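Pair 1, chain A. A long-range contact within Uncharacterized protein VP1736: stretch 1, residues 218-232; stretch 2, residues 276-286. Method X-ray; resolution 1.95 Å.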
# COMPACT_ATOMS: atom_id res chain seq x y z
N VAL A 218 -17.41 13.36 -2.53
CA VAL A 218 -17.91 13.44 -1.14
C VAL A 218 -16.77 13.45 -0.12
O VAL A 218 -15.68 12.87 -0.36
CB VAL A 218 -18.90 12.29 -0.81
CG1 VAL A 218 -20.02 12.23 -1.83
CG2 VAL A 218 -18.19 10.96 -0.72
N SER A 219 -17.00 14.12 1.01
CA SER A 219 -16.01 14.18 2.10
C SER A 219 -15.70 12.77 2.62
O SER A 219 -16.43 11.82 2.31
CB SER A 219 -16.49 15.08 3.23
OG SER A 219 -17.59 14.49 3.94
N ASP A 220 -14.61 12.63 3.37
CA ASP A 220 -14.20 11.33 3.88
C ASP A 220 -15.18 10.78 4.94
O ASP A 220 -15.36 9.58 5.01
CB ASP A 220 -12.76 11.36 4.39
CG ASP A 220 -11.74 11.60 3.27
OD1 ASP A 220 -12.06 11.32 2.08
OD2 ASP A 220 -10.62 12.08 3.58
N GLU A 221 -15.84 11.64 5.71
CA GLU A 221 -16.89 11.15 6.63
C GLU A 221 -18.04 10.48 5.87
O GLU A 221 -18.50 9.42 6.26
CB GLU A 221 -17.41 12.23 7.61
CG GLU A 221 -18.53 11.72 8.54
CD GLU A 221 -18.84 12.63 9.74
OE1 GLU A 221 -18.51 13.83 9.71
OE2 GLU A 221 -19.44 12.14 10.72
N ASP A 222 -18.48 11.09 4.75
CA ASP A 222 -19.51 10.47 3.90
C ASP A 222 -19.03 9.16 3.30
O ASP A 222 -19.77 8.17 3.23
CB ASP A 222 -20.01 11.42 2.81
CG ASP A 222 -20.66 12.68 3.38
OD1 ASP A 222 -21.63 12.56 4.17
OD2 ASP A 222 -20.19 13.78 3.04
N LEU A 223 -17.77 9.14 2.86
CA LEU A 223 -17.12 7.91 2.38
C LEU A 223 -17.20 6.81 3.44
O LEU A 223 -17.57 5.67 3.14
CB LEU A 223 -15.65 8.17 2.05
CG LEU A 223 -14.80 6.97 1.61
CD1 LEU A 223 -15.15 6.51 0.20
CD2 LEU A 223 -13.33 7.35 1.70
N TYR A 224 -16.84 7.18 4.66
CA TYR A 224 -16.76 6.26 5.78
C TYR A 224 -18.12 5.84 6.32
O TYR A 224 -18.25 4.73 6.85
CB TYR A 224 -15.90 6.87 6.89
CG TYR A 224 -14.39 6.87 6.65
CD1 TYR A 224 -13.73 5.75 6.11
CD2 TYR A 224 -13.62 7.97 7.02
CE1 TYR A 224 -12.34 5.76 5.93
CE2 TYR A 224 -12.23 7.98 6.85
CZ TYR A 224 -11.60 6.88 6.31
OH TYR A 224 -10.24 6.93 6.15
N ASN A 225 -19.14 6.69 6.19
CA ASN A 225 -20.52 6.28 6.52
C ASN A 225 -20.98 5.24 5.49
O ASN A 225 -21.63 4.25 5.84
CB ASN A 225 -21.51 7.46 6.51
CG ASN A 225 -21.19 8.53 7.57
OD1 ASN A 225 -21.40 9.72 7.32
ND2 ASN A 225 -20.72 8.11 8.74
N LYS A 226 -20.60 5.46 4.23
CA LYS A 226 -20.95 4.57 3.13
C LYS A 226 -20.30 3.22 3.30
O LYS A 226 -20.89 2.19 2.96
CB LYS A 226 -20.50 5.18 1.79
CG LYS A 226 -21.04 4.45 0.56
CD LYS A 226 -22.57 4.42 0.61
CE LYS A 226 -23.22 4.19 -0.75
NZ LYS A 226 -24.70 3.94 -0.58
N ALA A 227 -19.06 3.24 3.79
CA ALA A 227 -18.31 2.02 4.02
C ALA A 227 -19.05 1.20 5.06
O ALA A 227 -19.53 0.10 4.77
CB ALA A 227 -16.90 2.36 4.47
N ASP A 228 -19.18 1.78 6.26
CA ASP A 228 -19.95 1.20 7.38
C ASP A 228 -21.33 0.66 6.97
O ASP A 228 -21.79 -0.36 7.52
CB ASP A 228 -20.09 2.24 8.50
CG ASP A 228 -21.04 1.79 9.62
OD1 ASP A 228 -22.19 2.25 9.60
OD2 ASP A 228 -20.62 1.00 10.49
N GLU A 229 -21.98 1.34 6.02
CA GLU A 229 -23.26 0.92 5.43
C GLU A 229 -23.10 -0.35 4.60
O GLU A 229 -23.91 -1.28 4.69
CB GLU A 229 -23.83 2.02 4.52
CG GLU A 229 -25.09 2.72 4.99
CD GLU A 229 -25.83 3.43 3.85
OE1 GLU A 229 -25.17 3.94 2.91
OE2 GLU A 229 -27.08 3.46 3.88
N GLU A 230 -22.07 -0.37 3.77
CA GLU A 230 -21.80 -1.47 2.84
C GLU A 230 -21.34 -2.71 3.56
O GLU A 230 -21.58 -3.83 3.10
CB GLU A 230 -20.71 -1.04 1.84
CG GLU A 230 -21.24 -0.27 0.64
CD GLU A 230 -22.09 -1.14 -0.28
OE1 GLU A 230 -23.34 -1.08 -0.17
OE2 GLU A 230 -21.52 -1.91 -1.08
N PHE A 231 -20.64 -2.51 4.68
CA PHE A 231 -20.04 -3.61 5.42
C PHE A 231 -21.10 -4.26 6.27
O PHE A 231 -21.19 -5.48 6.31
CB PHE A 231 -18.88 -3.12 6.30
CG PHE A 231 -17.73 -2.49 5.54
CD1 PHE A 231 -17.47 -2.85 4.22
CD2 PHE A 231 -16.91 -1.56 6.16
CE1 PHE A 231 -16.42 -2.28 3.53
CE2 PHE A 231 -15.83 -0.99 5.47
CZ PHE A 231 -15.60 -1.35 4.14
N GLU A 232 -21.92 -3.45 6.94
CA GLU A 232 -23.05 -3.99 7.73
C GLU A 232 -24.08 -4.66 6.84
O GLU A 232 -24.83 -5.53 7.29
CB GLU A 232 -23.69 -2.91 8.59
CG GLU A 232 -24.02 -3.39 10.01
CD GLU A 232 -23.43 -2.48 11.07
OE1 GLU A 232 -23.02 -1.33 10.75
OE2 GLU A 232 -23.36 -2.91 12.24
N LYS A 276 -6.09 16.56 9.11
CA LYS A 276 -6.76 16.51 10.41
C LYS A 276 -8.25 16.22 10.27
O LYS A 276 -8.80 15.47 11.07
CB LYS A 276 -6.52 17.79 11.22
CG LYS A 276 -6.96 17.67 12.69
CD LYS A 276 -6.42 18.79 13.55
CE LYS A 276 -6.63 18.47 15.03
NZ LYS A 276 -6.43 19.65 15.91
N TYR A 277 -8.90 16.80 9.24
CA TYR A 277 -10.27 16.41 8.91
C TYR A 277 -10.38 14.92 8.62
O TYR A 277 -11.23 14.23 9.19
CB TYR A 277 -10.89 17.23 7.75
CG TYR A 277 -12.19 16.60 7.32
CD1 TYR A 277 -13.35 16.78 8.07
CD2 TYR A 277 -12.25 15.74 6.22
CE1 TYR A 277 -14.53 16.16 7.71
CE2 TYR A 277 -13.43 15.11 5.85
CZ TYR A 277 -14.57 15.32 6.61
OH TYR A 277 -15.76 14.72 6.25
N SER A 278 -9.52 14.42 7.72
CA SER A 278 -9.51 13.00 7.37
C SER A 278 -9.31 12.09 8.58
O SER A 278 -9.93 11.02 8.66
CB SER A 278 -8.45 12.70 6.32
OG SER A 278 -8.52 11.34 5.91
N ASP A 279 -8.45 12.51 9.51
CA ASP A 279 -8.29 11.82 10.80
C ASP A 279 -9.59 11.77 11.60
O ASP A 279 -9.97 10.70 12.12
CB ASP A 279 -7.23 12.49 11.66
CG ASP A 279 -7.05 11.78 13.00
OD1 ASP A 279 -6.42 10.69 13.00
OD2 ASP A 279 -7.53 12.28 14.03
N TYR A 280 -10.26 12.92 11.74
CA TYR A 280 -11.55 12.97 12.41
C TYR A 280 -12.52 12.03 11.71
O TYR A 280 -13.29 11.33 12.35
CB TYR A 280 -12.12 14.40 12.44
CG TYR A 280 -13.63 14.45 12.43
CD1 TYR A 280 -14.36 14.46 13.62
CD2 TYR A 280 -14.33 14.45 11.22
CE1 TYR A 280 -15.76 14.48 13.60
CE2 TYR A 280 -15.72 14.47 11.19
CZ TYR A 280 -16.43 14.49 12.38
OH TYR A 280 -17.80 14.51 12.33
N ALA A 281 -12.47 12.04 10.38
CA ALA A 281 -13.37 11.23 9.57
C ALA A 281 -13.12 9.74 9.78
O ALA A 281 -14.07 8.96 9.82
CB ALA A 281 -13.24 11.62 8.10
N LEU A 282 -11.84 9.36 9.92
CA LEU A 282 -11.46 7.96 10.18
C LEU A 282 -11.95 7.51 11.55
O LEU A 282 -12.46 6.39 11.69
CB LEU A 282 -9.94 7.76 10.07
CG LEU A 282 -9.36 6.37 10.33
CD1 LEU A 282 -9.91 5.33 9.36
CD2 LEU A 282 -7.84 6.40 10.27
N GLY A 283 -11.80 8.40 12.54
CA GLY A 283 -12.25 8.16 13.92
C GLY A 283 -13.73 7.86 13.99
O GLY A 283 -14.16 6.96 14.72
N THR A 284 -14.52 8.61 13.21
CA THR A 284 -15.96 8.37 13.09
C THR A 284 -16.27 7.02 12.44
O THR A 284 -17.28 6.40 12.78
CB THR A 284 -16.73 9.50 12.32
OG1 THR A 284 -16.30 9.54 10.95
CG2 THR A 284 -16.52 10.86 12.97
N PHE A 285 -15.42 6.56 11.53
CA PHE A 285 -15.57 5.20 10.98
C PHE A 285 -15.34 4.14 12.05
O PHE A 285 -16.15 3.22 12.17
CB PHE A 285 -14.62 4.93 9.81
CG PHE A 285 -14.70 3.51 9.31
CD1 PHE A 285 -15.68 3.13 8.41
CD2 PHE A 285 -13.82 2.54 9.78
CE1 PHE A 285 -15.77 1.82 7.95
CE2 PHE A 285 -13.91 1.22 9.34
CZ PHE A 285 -14.87 0.86 8.43
N PHE A 286 -14.24 4.27 12.80
CA PHE A 286 -13.90 3.26 13.82
C PHE A 286 -14.83 3.25 15.04
O PHE A 286 -15.01 2.20 15.67
CB PHE A 286 -12.42 3.34 14.23
CG PHE A 286 -11.50 2.57 13.32
CD1 PHE A 286 -11.46 1.17 13.36
CD2 PHE A 286 -10.68 3.23 12.40
CE1 PHE A 286 -10.63 0.45 12.51
CE2 PHE A 286 -9.83 2.51 11.55
CZ PHE A 286 -9.81 1.13 11.60

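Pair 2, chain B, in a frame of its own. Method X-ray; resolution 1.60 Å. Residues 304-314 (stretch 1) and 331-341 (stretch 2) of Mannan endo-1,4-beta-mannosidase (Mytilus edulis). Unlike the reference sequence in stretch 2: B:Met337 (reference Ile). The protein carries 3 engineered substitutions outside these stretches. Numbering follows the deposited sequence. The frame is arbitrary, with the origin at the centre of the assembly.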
# COMPACT_ATOMS: atom_id res chain seq x y z
N SER B 304 -8.44 -21.76 4.84
CA SER B 304 -8.47 -21.14 6.17
C SER B 304 -7.53 -19.93 6.22
O SER B 304 -6.60 -19.86 5.40
CB SER B 304 -8.05 -22.13 7.28
OG SER B 304 -6.67 -22.48 7.18
N SER B 305 -7.76 -19.02 7.17
CA SER B 305 -6.84 -17.88 7.42
C SER B 305 -5.42 -18.38 7.66
O SER B 305 -4.45 -17.83 7.13
CB SER B 305 -7.29 -16.99 8.59
OG SER B 305 -8.47 -16.28 8.28
N GLU B 306 -5.28 -19.45 8.44
CA GLU B 306 -3.98 -20.06 8.70
C GLU B 306 -3.28 -20.50 7.39
O GLU B 306 -2.08 -20.25 7.22
CB GLU B 306 -4.13 -21.27 9.62
CG GLU B 306 -4.58 -20.95 11.01
CD GLU B 306 -6.07 -21.11 11.21
OE1 GLU B 306 -6.85 -20.83 10.26
OE2 GLU B 306 -6.46 -21.52 12.34
N SER B 307 -4.02 -21.17 6.51
CA SER B 307 -3.48 -21.65 5.22
C SER B 307 -3.06 -20.50 4.31
O SER B 307 -2.07 -20.63 3.60
CB SER B 307 -4.49 -22.52 4.48
OG SER B 307 -4.60 -23.81 5.12
N MET B 308 -3.80 -19.41 4.35
CA MET B 308 -3.48 -18.25 3.51
C MET B 308 -2.18 -17.58 4.03
O MET B 308 -1.28 -17.28 3.23
CB MET B 308 -4.66 -17.29 3.47
CG MET B 308 -5.92 -17.90 2.83
SD MET B 308 -7.37 -16.83 2.77
CE MET B 308 -7.10 -16.07 1.19
N PHE B 309 -2.07 -17.36 5.33
CA PHE B 309 -0.80 -16.83 5.93
C PHE B 309 0.36 -17.81 5.64
O PHE B 309 1.47 -17.39 5.28
CB PHE B 309 -0.95 -16.55 7.42
CG PHE B 309 -1.52 -15.19 7.74
CD1 PHE B 309 -0.69 -14.10 7.94
CD2 PHE B 309 -2.88 -15.02 7.89
CE1 PHE B 309 -1.21 -12.85 8.23
CE2 PHE B 309 -3.41 -13.77 8.23
CZ PHE B 309 -2.56 -12.68 8.39
N GLU B 310 0.10 -19.11 5.77
CA GLU B 310 1.13 -20.12 5.48
C GLU B 310 1.62 -20.09 4.05
O GLU B 310 2.84 -20.22 3.81
CB GLU B 310 0.62 -21.53 5.80
CG GLU B 310 1.69 -22.63 5.68
CD GLU B 310 2.67 -22.65 6.84
OE1 GLU B 310 2.49 -21.88 7.80
OE2 GLU B 310 3.63 -23.46 6.78
N TRP B 311 0.70 -19.97 3.10
CA TRP B 311 1.06 -19.91 1.67
C TRP B 311 1.96 -18.70 1.43
O TRP B 311 3.04 -18.83 0.85
CB TRP B 311 -0.18 -19.84 0.77
CG TRP B 311 0.16 -19.94 -0.70
CD1 TRP B 311 0.44 -18.90 -1.54
CD2 TRP B 311 0.26 -21.13 -1.49
NE1 TRP B 311 0.70 -19.38 -2.80
CE2 TRP B 311 0.61 -20.74 -2.80
CE3 TRP B 311 0.11 -22.49 -1.20
CZ2 TRP B 311 0.79 -21.67 -3.83
CZ3 TRP B 311 0.28 -23.40 -2.22
CH2 TRP B 311 0.62 -23.00 -3.52
N ALA B 312 1.54 -17.54 1.93
CA ALA B 312 2.34 -16.31 1.74
C ALA B 312 3.72 -16.49 2.34
O ALA B 312 4.73 -16.14 1.72
CB ALA B 312 1.65 -15.11 2.35
N TYR B 313 3.79 -17.05 3.54
CA TYR B 313 5.06 -17.14 4.28
C TYR B 313 6.03 -18.12 3.63
O TYR B 313 7.24 -17.85 3.57
CB TYR B 313 4.76 -17.57 5.75
CG TYR B 313 5.98 -17.57 6.68
CD1 TYR B 313 6.62 -16.40 7.06
CD2 TYR B 313 6.47 -18.76 7.22
CE1 TYR B 313 7.71 -16.40 7.90
CE2 TYR B 313 7.58 -18.77 8.06
CZ TYR B 313 8.21 -17.59 8.40
OH TYR B 313 9.33 -17.59 9.24
N THR B 314 5.52 -19.25 3.13
CA THR B 314 6.38 -20.32 2.62
C THR B 314 6.62 -20.34 1.12
O THR B 314 7.53 -21.05 0.68
CB THR B 314 5.86 -21.71 3.02
OG1 THR B 314 4.59 -21.97 2.42
CG2 THR B 314 5.77 -21.84 4.53
N ASN B 331 -11.63 -11.91 14.51
CA ASN B 331 -11.03 -13.12 15.09
C ASN B 331 -10.37 -14.05 14.06
O ASN B 331 -9.33 -14.63 14.39
CB ASN B 331 -12.07 -13.91 15.89
CG ASN B 331 -12.46 -13.24 17.18
OD1 ASN B 331 -11.72 -12.41 17.74
ND2 ASN B 331 -13.63 -13.61 17.70
N ASN B 332 -10.95 -14.20 12.86
CA ASN B 332 -10.36 -15.02 11.79
C ASN B 332 -8.99 -14.47 11.41
O ASN B 332 -8.04 -15.20 11.15
CB ASN B 332 -11.22 -15.04 10.53
CG ASN B 332 -12.37 -16.04 10.61
OD1 ASN B 332 -12.45 -16.87 11.52
ND2 ASN B 332 -13.26 -15.97 9.62
N GLN B 333 -8.90 -13.14 11.35
CA GLN B 333 -7.66 -12.49 10.98
C GLN B 333 -6.57 -12.68 12.02
O GLN B 333 -5.41 -12.99 11.68
CB GLN B 333 -7.92 -11.00 10.72
CG GLN B 333 -8.84 -10.71 9.53
CD GLN B 333 -9.25 -9.25 9.47
OE1 GLN B 333 -8.42 -8.38 9.19
NE2 GLN B 333 -10.53 -8.97 9.70
N LEU B 334 -6.93 -12.49 13.29
CA LEU B 334 -6.01 -12.69 14.41
C LEU B 334 -5.55 -14.15 14.51
O LEU B 334 -4.39 -14.42 14.79
CB LEU B 334 -6.67 -12.25 15.72
CG LEU B 334 -6.95 -10.76 15.90
CD1 LEU B 334 -7.72 -10.50 17.19
CD2 LEU B 334 -5.67 -9.94 15.86
N ARG B 335 -6.44 -15.10 14.25
CA ARG B 335 -6.06 -16.52 14.26
C ARG B 335 -5.03 -16.81 13.15
O ARG B 335 -4.10 -17.58 13.34
CB ARG B 335 -7.30 -17.40 14.10
CG ARG B 335 -7.20 -18.80 14.68
CD ARG B 335 -8.48 -19.58 14.40
NE ARG B 335 -8.60 -19.85 12.97
CZ ARG B 335 -9.51 -19.33 12.15
NH1 ARG B 335 -10.52 -18.60 12.60
NH2 ARG B 335 -9.47 -19.64 10.86
N GLY B 336 -5.18 -16.17 12.00
CA GLY B 336 -4.22 -16.30 10.92
C GLY B 336 -2.85 -15.77 11.31
O GLY B 336 -1.85 -16.45 11.12
N MET B 337 -2.81 -14.55 11.85
CA MET B 337 -1.55 -13.93 12.32
C MET B 337 -0.85 -14.80 13.34
O MET B 337 0.36 -14.98 13.30
CB MET B 337 -1.80 -12.58 13.00
CG MET B 337 -2.12 -11.46 12.12
SD MET B 337 -2.50 -10.04 13.18
CE MET B 337 -3.94 -9.50 12.26
N GLN B 338 -1.62 -15.31 14.28
CA GLN B 338 -1.10 -16.11 15.37
C GLN B 338 -0.36 -17.36 14.89
O GLN B 338 0.58 -17.83 15.56
CB GLN B 338 -2.29 -16.50 16.25
CG GLN B 338 -1.96 -17.09 17.57
CD GLN B 338 -3.23 -17.38 18.34
OE1 GLN B 338 -3.38 -16.98 19.50
NE2 GLN B 338 -4.17 -18.06 17.69
N HIS B 339 -0.77 -17.88 13.73
CA HIS B 339 -0.15 -19.07 13.13
C HIS B 339 1.33 -18.83 12.83
O HIS B 339 2.13 -19.74 12.92
CB HIS B 339 -0.87 -19.52 11.85
CG HIS B 339 -0.37 -20.82 11.32
ND1 HIS B 339 -0.50 -22.00 12.02
CD2 HIS B 339 0.29 -21.13 10.18
CE1 HIS B 339 0.05 -22.98 11.33
NE2 HIS B 339 0.54 -22.48 10.21
N LEU B 340 1.69 -17.60 12.50
CA LEU B 340 3.09 -17.30 12.20
C LEU B 340 3.91 -16.77 13.38
O LEU B 340 5.12 -16.56 13.23
CB LEU B 340 3.16 -16.27 11.06
CG LEU B 340 2.51 -16.64 9.72
CD1 LEU B 340 2.82 -15.54 8.70
CD2 LEU B 340 2.97 -17.98 9.20
N LYS B 341 3.28 -16.57 14.54
CA LYS B 341 3.89 -15.81 15.64
C LYS B 341 5.33 -16.25 15.96
O LYS B 341 6.23 -15.40 16.04
CB LYS B 341 3.02 -15.86 16.91
CG LYS B 341 3.59 -15.05 18.06
CD LYS B 341 2.87 -15.32 19.37
CE LYS B 341 1.56 -14.63 19.47
NZ LYS B 341 1.04 -14.75 20.86

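What backbone arrangement do the two contacts share? In each, two helices run in broadly the same direction and come very close: the axes approach to 8.5 Å at an angle of 19° in pair 1, and to 7.9 Å at 43° in pair 2. Fourteen central residues nevertheless superpose with an RMSD of 0.8 Å, and the buried areas are nearly equal, 599 and 590 Å². The nearest backbones match too: the CA atoms of A:Glu221 and A:Ala281 lie 4.6 Å apart, those of B:Glu306 and B:Gly336 4.4 Å.

What occupies the closest point between the helices? A small residue in each, A:Ala281 matching B:Gly336. In pair 1 the methyl fills the space, CB of A:Ala281 lying 3.7 Å from CB of A:Asp220 and 3.8 Å from CD2 of A:Tyr224. In pair 2 the aromatic ring takes that space: CD2 of B:Phe309 lies 3.5 Å from C of B:Gly336, which sits over one face of the ring. A CB on this glycine would fall 2.6 Å from CD2 of B:Phe309, a clash.

How do the matched aromatics fill the interface? A:Tyr224 and B:Phe309 have side-chain centres only 0.3 Å apart after superposition, and in both the CA-to-CB bond points toward the partner helix. A:Tyr224 nests among A:Ser278, A:Ala281, A:Leu282 and A:Phe285, with its CZ 3.8 Å from CD1 of A:Leu282. At the matching position B:Met337, a residue that differs from the reference sequence, brings its CG to 3.9 Å from CZ of B:Phe309, although its CA-to-CB bond points away.

How does the same glutamate find different partners? A:Glu221 and B:Glu306 match, as do A:Tyr280 and B:Arg335. A:Tyr280, an uncharged donor, gives a hydrogen bond from its OH to OE1 of A:Glu221, 2.8 Å. B:Arg335 instead forms a two-pronged salt bridge, NE to OE2 of B:Glu306 at 2.8 Å and NH2 to OE1 of B:Glu306 at 2.9 Å.

What happens at the other inward positions? A:Asp220 matches B:Ser305: OD2 of A:Asp220 lies 3.2 Å from OG of A:Ser278, whereas OG of B:Ser305 lies 3.1 Å from backbone O of B:Asn332. A:Thr284 brings CG2 to 3.9 Å from OE2 of A:Glu221; its counterpart B:His339 lays a ring face against CB of B:Glu306. CB of A:Asp228 lies 4.4 Å from CE1 of A:Phe285, while at the matching position CB of B:Tyr313 packs 3.9 Å from CD2 of B:Leu340. CB of A:Ala227 lies 3.7 Å from CE1 of A:Phe285; B:Ala312, its CA-to-CB bond sideways, makes no contact.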